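Long-range contacts in aminopeptidase N family protein (Idiomarina loihiensis L2TR, PDB 4FGM), which probably acts as a zinc-dependent aminopeptidase of the M61 family, removing residues from the amino-terminal end of peptides: residues F487-K492 and L501-D506; G513-D518 and A550-E555; V546-F551 and L559-Q564. One frame throughout, in Å; residues are numbered along the deposited sequence.

Contact 1: residues F487-K492 and L501-D506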
loop_
_atom_site.group_PDB
_atom_site.type_symbol
_atom_site.label_atom_id
_atom_site.label_comp_id
_atom_site.label_asym_id
_atom_site.label_seq_id
_atom_site.Cartn_x
_atom_site.Cartn_y
_atom_site.Cartn_z
ATOM N N PHE A 487 -5.368 28.790 5.001
ATOM C CA PHE A 487 -5.857 28.846 3.640
ATOM C C PHE A 487 -6.999 27.918 3.339
ATOM O O PHE A 487 -7.855 28.235 2.516
ATOM C CB PHE A 487 -4.723 28.531 2.668
ATOM C CG PHE A 487 -3.728 29.635 2.528
ATOM C CD1 PHE A 487 -4.040 30.771 1.797
ATOM C CD2 PHE A 487 -2.471 29.532 3.111
ATOM C CE1 PHE A 487 -3.112 31.792 1.653
ATOM C CE2 PHE A 487 -1.537 30.550 2.972
ATOM C CZ PHE A 487 -1.856 31.677 2.240
ATOM N N GLY A 488 -7.029 26.782 4.018
ATOM C CA GLY A 488 -8.045 25.802 3.709
ATOM C C GLY A 488 -7.508 25.199 2.416
ATOM O O GLY A 488 -8.248 24.935 1.469
ATOM N N ALA A 489 -6.190 25.008 2.386
ATOM C CA ALA A 489 -5.501 24.460 1.229
ATOM C C ALA A 489 -4.103 23.966 1.592
ATOM O O ALA A 489 -3.397 24.587 2.389
ATOM C CB ALA A 489 -5.400 25.527 0.130
ATOM N N LYS A 490 -3.697 22.848 1.006
ATOM C CA LYS A 490 -2.364 22.325 1.264
ATOM C C LYS A 490 -1.401 22.976 0.276
ATOM O O LYS A 490 -1.796 23.352 -0.823
ATOM C CB LYS A 490 -2.332 20.806 1.101
ATOM C CG LYS A 490 -2.936 20.032 2.260
ATOM C CD LYS A 490 -2.790 18.540 2.038
ATOM C CE LYS A 490 -1.332 18.157 1.849
ATOM N NZ LYS A 490 -1.178 16.723 1.484
ATOM N N TYR A 491 -0.139 23.114 0.668
ATOM C CA TYR A 491 0.843 23.724 -0.204
ATOM C C TYR A 491 2.257 23.275 0.101
ATOM O O TYR A 491 2.542 22.743 1.175
ATOM C CB TYR A 491 0.749 25.248 -0.105
ATOM C CG TYR A 491 0.956 25.812 1.285
ATOM C CD1 TYR A 491 2.239 26.043 1.788
ATOM C CD2 TYR A 491 -0.134 26.099 2.109
ATOM C CE1 TYR A 491 2.429 26.545 3.083
ATOM C CE2 TYR A 491 0.044 26.597 3.399
ATOM C CZ TYR A 491 1.321 26.819 3.880
ATOM O OH TYR A 491 1.489 27.316 5.153
ATOM N N LYS A 492 3.133 23.491 -0.870
ATOM C CA LYS A 492 4.540 23.157 -0.755
ATOM C C LYS A 492 5.284 24.493 -0.794
ATOM O O LYS A 492 5.311 25.166 -1.831
ATOM C CB LYS A 492 4.957 22.259 -1.928
ATOM C CG LYS A 492 6.455 22.089 -2.118
ATOM C CD LYS A 492 7.138 21.602 -0.859
ATOM C CE LYS A 492 8.641 21.512 -1.069
ATOM N NZ LYS A 492 9.385 21.747 0.202
ATOM N N LEU A 501 -1.235 22.592 -3.510
ATOM C CA LEU A 501 -1.479 21.188 -3.821
ATOM C C LEU A 501 -2.967 20.814 -3.828
ATOM O O LEU A 501 -3.424 20.124 -4.730
ATOM C CB LEU A 501 -0.717 20.311 -2.824
ATOM C CG LEU A 501 0.778 20.629 -2.696
ATOM C CD1 LEU A 501 1.393 19.813 -1.569
ATOM C CD2 LEU A 501 1.477 20.341 -4.011
ATOM N N ASN A 502 -3.714 21.262 -2.822
ATOM C CA ASN A 502 -5.148 20.977 -2.736
ATOM C C ASN A 502 -5.911 22.179 -2.191
ATOM O O ASN A 502 -5.422 22.877 -1.301
ATOM C CB ASN A 502 -5.424 19.803 -1.792
ATOM C CG ASN A 502 -4.480 18.647 -2.003
ATOM O OD1 ASN A 502 -3.363 18.640 -1.486
ATOM N ND2 ASN A 502 -4.917 17.662 -2.779
ATOM N N VAL A 503 -7.104 22.426 -2.714
ATOM C CA VAL A 503 -7.907 23.522 -2.198
ATOM C C VAL A 503 -9.210 22.919 -1.680
ATOM O O VAL A 503 -9.960 22.303 -2.441
ATOM C CB VAL A 503 -8.195 24.577 -3.277
ATOM C CG1 VAL A 503 -9.142 25.650 -2.715
ATOM C CG2 VAL A 503 -6.878 25.223 -3.736
ATOM N N TYR A 504 -9.455 23.076 -0.380
ATOM C CA TYR A 504 -10.651 22.528 0.254
ATOM C C TYR A 504 -11.886 23.346 -0.038
ATOM O O TYR A 504 -11.918 24.562 0.165
ATOM C CB TYR A 504 -10.443 22.414 1.768
ATOM C CG TYR A 504 -9.393 21.392 2.126
ATOM C CD1 TYR A 504 -9.683 20.028 2.110
ATOM C CD2 TYR A 504 -8.098 21.784 2.446
ATOM C CE1 TYR A 504 -8.701 19.077 2.409
ATOM C CE2 TYR A 504 -7.113 20.849 2.744
ATOM C CZ TYR A 504 -7.421 19.498 2.724
ATOM O OH TYR A 504 -6.448 18.575 3.019
ATOM N N HIS A 505 -12.913 22.650 -0.507
ATOM C CA HIS A 505 -14.178 23.267 -0.860
ATOM C C HIS A 505 -14.759 24.189 0.211
ATOM O O HIS A 505 -14.728 23.878 1.397
ATOM C CB HIS A 505 -15.195 22.182 -1.182
ATOM C CG HIS A 505 -16.478 22.712 -1.734
ATOM N ND1 HIS A 505 -16.560 23.295 -2.978
ATOM C CD2 HIS A 505 -17.723 22.761 -1.206
ATOM C CE1 HIS A 505 -17.806 23.682 -3.196
ATOM N NE2 HIS A 505 -18.530 23.371 -2.136
ATOM N N ASP A 506 -15.286 25.325 -0.233
ATOM C CA ASP A 506 -15.926 26.309 0.638
ATOM C C ASP A 506 -15.065 26.976 1.712
ATOM O O ASP A 506 -15.594 27.622 2.609
ATOM C CB ASP A 506 -17.164 25.682 1.293
ATOM C CG ASP A 506 -18.182 26.718 1.724
ATOM O OD1 ASP A 506 -18.508 27.596 0.903
ATOM O OD2 ASP A 506 -18.662 26.653 2.874
HETATM O O HOH W 1 -10.091 26.767 0.358
#
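Lys490 and Asn502 form a hydrogen-bonded antiparallel pair, and their side chains run side by side on one face of the sheet. The methylenes of Lys490 border the amide oxygen of Asn502, with CB 3.5 Å and CD 3.6 Å from OD1; a bend at chi3 (57°) keeps CE alongside the same oxygen. Lys490 N donates to Asn502 O at 2.9 Å. In the other direction the pairing is irregular: Leu501 N donates to Lys490 O over 2.8 Å, and Asn502 N adds a weak bond of 3.5 Å to the same oxygen. Two residues facing one is the signature of a classic beta bulge. Past the non-hydrogen-bonded pair Ala489–Val503, whose side chains occupy the other face, Tyr504 N closes on Gly488 O (2.9 Å). Gly488 C and Ala489 N lie at the edge of the Tyr504 ring, in its plane, and the ring hydroxyl is 3.8 Å from Lys490 CD.

In the second shell, Asp471 OD1 accepts from the backbone N of both Gly488 and Ala489. Asn502 ND2 is bonded to Glu367 O, and Arg342 makes a cation-pi contact with Tyr504.

The bond from ND2 to Glu367 O probably fixes the rotation of the Asn502 amide, presenting OD1 to the lysine chain. The direct hydrogen bonds between the two segments all join backbone groups, while Lys490 contributes methylene packing beside an amide and a phenol.

Contact 2: residues G513-D518 and A550-E555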
loop_
_atom_site.group_PDB
_atom_site.type_symbol
_atom_site.label_atom_id
_atom_site.label_comp_id
_atom_site.label_asym_id
_atom_site.label_seq_id
_atom_site.Cartn_x
_atom_site.Cartn_y
_atom_site.Cartn_z
ATOM N N GLY A 513 -10.469 32.269 -4.964
ATOM C CA GLY A 513 -10.267 31.852 -6.336
ATOM C C GLY A 513 -8.917 31.214 -6.604
ATOM O O GLY A 513 -8.439 31.248 -7.733
ATOM N N LEU A 514 -8.286 30.657 -5.576
ATOM C CA LEU A 514 -6.997 29.988 -5.749
ATOM C C LEU A 514 -7.273 28.538 -6.127
ATOM O O LEU A 514 -8.300 27.975 -5.741
ATOM C CB LEU A 514 -6.190 30.023 -4.445
ATOM C CG LEU A 514 -5.552 31.352 -4.051
ATOM C CD1 LEU A 514 -5.154 31.306 -2.584
ATOM C CD2 LEU A 514 -4.350 31.621 -4.947
ATOM N N SER A 515 -6.350 27.921 -6.853
ATOM C CA SER A 515 -6.539 26.541 -7.270
ATOM C C SER A 515 -5.267 25.742 -7.171
ATOM O O SER A 515 -4.169 26.304 -7.175
ATOM C CB SER A 515 -7.034 26.489 -8.718
ATOM O OG SER A 515 -8.262 27.178 -8.867
ATOM N N ALA A 516 -5.417 24.422 -7.089
ATOM C CA ALA A 516 -4.262 23.542 -7.024
ATOM C C ALA A 516 -3.448 23.845 -8.273
ATOM O O ALA A 516 -4.010 24.006 -9.357
ATOM C CB ALA A 516 -4.708 22.093 -7.024
ATOM N N GLY A 517 -2.132 23.942 -8.121
ATOM C CA GLY A 517 -1.281 24.243 -9.266
ATOM C C GLY A 517 -0.795 25.682 -9.260
ATOM O O GLY A 517 0.265 25.987 -9.801
ATOM N N ASP A 518 -1.584 26.572 -8.664
ATOM C CA ASP A 518 -1.217 27.979 -8.570
ATOM C C ASP A 518 -0.015 28.115 -7.634
ATOM O O ASP A 518 0.236 27.239 -6.803
ATOM C CB ASP A 518 -2.363 28.808 -7.977
ATOM C CG ASP A 518 -3.606 28.808 -8.835
ATOM O OD1 ASP A 518 -3.534 28.374 -10.004
ATOM O OD2 ASP A 518 -4.659 29.264 -8.339
ATOM N N ALA A 550 -0.775 35.533 -6.940
ATOM C CA ALA A 550 -0.381 34.181 -7.259
ATOM C C ALA A 550 -0.414 33.949 -8.741
ATOM O O ALA A 550 -1.177 34.565 -9.478
ATOM C CB ALA A 550 -1.298 33.201 -6.559
ATOM N N PHE A 551 0.440 33.045 -9.171
ATOM C CA PHE A 551 0.518 32.699 -10.576
ATOM C C PHE A 551 -0.303 31.479 -10.929
ATOM O O PHE A 551 -0.244 30.457 -10.187
ATOM C CB PHE A 551 1.945 32.364 -10.975
ATOM C CG PHE A 551 2.791 33.544 -11.259
ATOM C CD1 PHE A 551 2.546 34.316 -12.389
ATOM C CD2 PHE A 551 3.849 33.881 -10.414
ATOM C CE1 PHE A 551 3.339 35.413 -12.680
ATOM C CE2 PHE A 551 4.649 34.975 -10.690
ATOM C CZ PHE A 551 4.400 35.744 -11.826
ATOM N N ARG A 552 -1.112 31.571 -11.992
ATOM C CA ARG A 552 -1.840 30.378 -12.434
ATOM C C ARG A 552 -1.080 30.248 -13.776
ATOM O O ARG A 552 -1.182 31.128 -14.671
ATOM C CB ARG A 552 -3.336 30.613 -12.679
ATOM C CG ARG A 552 -3.933 29.381 -13.394
ATOM C CD ARG A 552 -5.425 29.282 -13.122
ATOM N NE ARG A 552 -5.675 29.305 -11.679
ATOM C CZ ARG A 552 -6.818 29.727 -11.140
ATOM N NH1 ARG A 552 -7.821 30.157 -11.927
ATOM N NH2 ARG A 552 -6.955 29.762 -9.818
ATOM N N ARG A 553 -0.329 29.153 -13.928
ATOM C CA ARG A 553 0.517 28.953 -15.117
ATOM C C ARG A 553 1.424 30.194 -15.094
ATOM O O ARG A 553 2.082 30.453 -14.073
ATOM C CB ARG A 553 -0.281 28.916 -16.422
ATOM C CG ARG A 553 -1.178 27.703 -16.447
ATOM C CD ARG A 553 -1.900 27.648 -17.775
ATOM N NE ARG A 553 -2.815 28.788 -17.926
ATOM C CZ ARG A 553 -4.081 28.800 -17.496
ATOM N NH1 ARG A 553 -4.607 27.724 -16.873
ATOM N NH2 ARG A 553 -4.835 29.876 -17.712
ATOM N N ASP A 554 1.492 30.964 -16.179
ATOM C CA ASP A 554 2.361 32.137 -16.169
ATOM C C ASP A 554 1.572 33.437 -16.046
ATOM O O ASP A 554 2.083 34.505 -16.363
ATOM C CB ASP A 554 3.224 32.166 -17.428
ATOM C CG ASP A 554 2.461 32.618 -18.661
ATOM O OD1 ASP A 554 1.318 32.175 -18.889
ATOM O OD2 ASP A 554 3.030 33.415 -19.419
ATOM N N GLU A 555 0.329 33.348 -15.585
ATOM C CA GLU A 555 -0.506 34.533 -15.417
ATOM C C GLU A 555 -0.528 34.904 -13.937
ATOM O O GLU A 555 -0.762 34.061 -13.075
ATOM C CB GLU A 555 -1.928 34.237 -15.892
ATOM C CG GLU A 555 -2.002 33.844 -17.366
ATOM C CD GLU A 555 -3.374 33.350 -17.781
ATOM O OE1 GLU A 555 -4.379 34.017 -17.442
ATOM O OE2 GLU A 555 -3.444 32.302 -18.458
HETATM O O HOH W 2 -9.942 29.219 -9.485
#
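Asp518 and Arg552 approach with their CA atoms 4.6 Å apart, and just beside them Asp518 CA makes a CA-H...O contact of 3.1 Å with Phe551 O. The main interaction is a side-on salt bridge in which two nitrogens of Arg552 take one carboxylate oxygen each. NE reaches Asp518 OD1 at 2.9 Å in an almost straight bond (N-H...O 177°), and NH2 reaches OD2, on its syn lone pair, at 2.8 Å. The carboxylate and guanidinium planes are nearly coplanar, 22° apart, which suits a two-pronged grip. The bend at chi3 (-54°) turns NE out of an otherwise extended arginine chain. NH2 also donates to Gly513 O, 3.0 Å away, so this nitrogen ties the aspartate to the glycine of a Schellman motif. Asp518 OD2 is shared as well: Ser515 N meets it from above the carboxylate plane, across a type II turn that runs from Ser515 to Asp518. A water hydrogen-bonds to Gly513 O and Ser515 OG, with a weak bond from Arg552 NH1. Apart from this polar cluster, Leu514 CD2 packs on Ala550 CB at 3.8 Å.

An alanine at Arg552 would probably leave the buried Asp518 carboxylate with an uncompensated charge, OD1 without its arginine mate, and Gly513 O without this donor.

The 513-518 segment links helix 508-512 to strand 519-523, which pairs with strand 545-552 through the backbone bonding of Lys519 with Phe551. Met557, on strand 555-562, touches both Asp518 and Arg552, and Leu514 touches Ile520 and Leu559, setting the turn against three neighbouring strands.

Contact 3: residues V546-F551 and L559-Q564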
loop_
_atom_site.group_PDB
_atom_site.type_symbol
_atom_site.label_atom_id
_atom_site.label_comp_id
_atom_site.label_asym_id
_atom_site.label_seq_id
_atom_site.Cartn_x
_atom_site.Cartn_y
_atom_site.Cartn_z
ATOM N N VAL A 546 -6.961 40.265 3.063
ATOM C CA VAL A 546 -5.662 40.591 2.497
ATOM C C VAL A 546 -5.689 40.282 1.012
ATOM O O VAL A 546 -6.554 39.545 0.525
ATOM C CB VAL A 546 -4.531 39.768 3.129
ATOM C CG1 VAL A 546 -4.439 40.056 4.619
ATOM C CG2 VAL A 546 -4.761 38.286 2.869
ATOM N N THR A 547 -4.738 40.859 0.294
ATOM C CA THR A 547 -4.633 40.632 -1.130
ATOM C C THR A 547 -3.624 39.512 -1.339
ATOM O O THR A 547 -2.610 39.444 -0.647
ATOM C CB THR A 547 -4.175 41.915 -1.845
ATOM O OG1 THR A 547 -5.191 42.912 -1.702
ATOM C CG2 THR A 547 -3.932 41.657 -3.330
ATOM N N ILE A 548 -3.919 38.615 -2.272
ATOM C CA ILE A 548 -3.017 37.510 -2.557
ATOM C C ILE A 548 -2.553 37.650 -3.993
ATOM O O ILE A 548 -3.363 37.925 -4.879
ATOM C CB ILE A 548 -3.717 36.135 -2.454
ATOM C CG1 ILE A 548 -4.295 35.918 -1.051
ATOM C CG2 ILE A 548 -2.727 35.029 -2.853
ATOM C CD1 ILE A 548 -3.274 35.833 0.040
ATOM N N HIS A 549 -1.258 37.479 -4.226
ATOM C CA HIS A 549 -0.737 37.538 -5.581
ATOM C C HIS A 549 -0.255 36.130 -5.877
ATOM O O HIS A 549 0.577 35.585 -5.143
ATOM C CB HIS A 549 0.426 38.522 -5.702
ATOM C CG HIS A 549 0.010 39.957 -5.660
ATOM N ND1 HIS A 549 -0.009 40.694 -4.494
ATOM C CD2 HIS A 549 -0.403 40.797 -6.639
ATOM C CE1 HIS A 549 -0.414 41.923 -4.758
ATOM N NE2 HIS A 549 -0.660 42.012 -6.052
ATOM N N ALA A 550 -0.775 35.533 -6.940
ATOM C CA ALA A 550 -0.381 34.181 -7.259
ATOM C C ALA A 550 -0.414 33.949 -8.741
ATOM O O ALA A 550 -1.177 34.565 -9.478
ATOM C CB ALA A 550 -1.298 33.201 -6.559
ATOM N N PHE A 551 0.440 33.045 -9.171
ATOM C CA PHE A 551 0.518 32.699 -10.576
ATOM C C PHE A 551 -0.303 31.479 -10.929
ATOM O O PHE A 551 -0.244 30.457 -10.187
ATOM C CB PHE A 551 1.945 32.364 -10.975
ATOM C CG PHE A 551 2.791 33.544 -11.259
ATOM C CD1 PHE A 551 2.546 34.316 -12.389
ATOM C CD2 PHE A 551 3.849 33.881 -10.414
ATOM C CE1 PHE A 551 3.339 35.413 -12.680
ATOM C CE2 PHE A 551 4.649 34.975 -10.690
ATOM C CZ PHE A 551 4.400 35.744 -11.826
ATOM N N LEU A 559 -5.674 38.519 -6.188
ATOM C CA LEU A 559 -6.895 38.078 -5.532
ATOM C C LEU A 559 -7.117 38.677 -4.148
ATOM O O LEU A 559 -6.183 39.124 -3.479
ATOM C CB LEU A 559 -6.871 36.550 -5.405
ATOM C CG LEU A 559 -6.572 35.755 -6.682
ATOM C CD1 LEU A 559 -6.375 34.281 -6.364
ATOM C CD2 LEU A 559 -7.717 35.934 -7.657
ATOM N N GLU A 560 -8.376 38.679 -3.726
ATOM C CA GLU A 560 -8.738 39.168 -2.407
ATOM C C GLU A 560 -9.157 37.949 -1.584
ATOM O O GLU A 560 -9.968 37.133 -2.027
ATOM C CB GLU A 560 -9.893 40.177 -2.484
ATOM C CG GLU A 560 -10.561 40.426 -1.130
ATOM C CD GLU A 560 -11.569 41.571 -1.143
ATOM O OE1 GLU A 560 -11.146 42.739 -1.280
ATOM O OE2 GLU A 560 -12.784 41.299 -1.011
ATOM N N LEU A 561 -8.590 37.815 -0.394
ATOM C CA LEU A 561 -8.928 36.691 0.464
ATOM C C LEU A 561 -9.334 37.125 1.875
ATOM O O LEU A 561 -8.696 37.984 2.497
ATOM C CB LEU A 561 -7.743 35.712 0.523
ATOM C CG LEU A 561 -7.855 34.468 1.406
ATOM C CD1 LEU A 561 -6.863 33.427 0.922
ATOM C CD2 LEU A 561 -7.596 34.824 2.873
ATOM N N THR A 562 -10.414 36.538 2.372
ATOM C CA THR A 562 -10.880 36.850 3.714
ATOM C C THR A 562 -10.747 35.586 4.541
ATOM O O THR A 562 -11.366 34.571 4.235
ATOM C CB THR A 562 -12.346 37.318 3.720
ATOM O OG1 THR A 562 -12.479 38.473 2.880
ATOM C CG2 THR A 562 -12.771 37.686 5.142
ATOM N N TRP A 563 -9.925 35.654 5.582
ATOM C CA TRP A 563 -9.681 34.503 6.444
ATOM C C TRP A 563 -10.936 34.055 7.158
ATOM O O TRP A 563 -11.549 34.832 7.888
ATOM C CB TRP A 563 -8.607 34.830 7.482
ATOM C CG TRP A 563 -7.314 35.253 6.880
ATOM C CD1 TRP A 563 -6.810 36.519 6.824
ATOM C CD2 TRP A 563 -6.355 34.405 6.232
ATOM N NE1 TRP A 563 -5.590 36.513 6.187
ATOM C CE2 TRP A 563 -5.288 35.230 5.814
ATOM C CE3 TRP A 563 -6.293 33.029 5.970
ATOM C CZ2 TRP A 563 -4.173 34.723 5.137
ATOM C CZ3 TRP A 563 -5.186 32.525 5.298
ATOM C CH2 TRP A 563 -4.139 33.371 4.891
ATOM N N GLN A 564 -11.313 32.800 6.948
ATOM C CA GLN A 564 -12.496 32.246 7.592
ATOM C C GLN A 564 -12.119 31.710 8.959
ATOM O O GLN A 564 -10.950 31.721 9.347
ATOM C CB GLN A 564 -13.076 31.080 6.783
ATOM C CG GLN A 564 -13.757 31.433 5.484
ATOM C CD GLN A 564 -14.283 30.191 4.771
ATOM O OE1 GLN A 564 -14.039 29.059 5.201
ATOM N NE2 GLN A 564 -14.997 30.398 3.674
#
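Ile548 turns CG1 anti to its own carbonyl carbon (chi1 -59°), where it meets Leu561 CB at 3.8 Å. Val546 holds CG2 in the crowded position between backbone N and carbonyl carbon; this methyl lies 3.9 Å from Trp563 NE1, approaching the indole obliquely. Within its own segment, Leu561 places CD2 over the centre of the indole, 3.6 Å above the ring plane. The indole thus packs beside Val546 and Leu561, which share a face of the sheet with Ile548 and Leu559.

Two hydrogen-bonded antiparallel pairs fix this register. Val546 N donates to Leu561 O (2.9 Å), and Leu561 N donates to Val546 O (2.8 Å). Ile548 and Leu559 exchange likewise, Ile548 N to Leu559 O at 2.6 Å and Leu559 N to Ile548 O at 2.7 Å. Between them sits the non-hydrogen-bonded pair Thr547–Glu560, directed to the other face, with Thr547 CG2 3.4 Å from Leu559 O. The axes of the segments 546-551 and 559-562 make an angle of 133°, well short of antiparallel, consistent with a twisted hairpin.

Beyond the pair, strand 519-523 borders the first strand, its Ile520 and Ile523 lying against Ile548. Helix 508-512 packs through Ala512 on Leu561. Trp563 stacks with Tyr540 and meets Phe487 edge-to-face, the latter contact joining the end of the hairpin to the loop before strand 489-494.

In the fold
All three contacts reach the same antiparallel sheet, away from the zinc site. Their centres are 12 to 13 Å apart. Contact 1, the hairpin of strands 489-494 and 497-503, comes first along the chain; contact 2 follows, tying the turn after helix 508-512 to strand 545-552; contact 3 pairs that strand with 555-562 and shares Ala550 and Phe551 with contact 2. Strand 519-523 lies between the two hairpins. Val503 CG2 packs on segment 513-518, joining contacts 1 and 2, and a probable hydrogen bond from Gln564 NE2 to Asp506 O joins contacts 1 and 3, consistent with one compact PDZ-like unit.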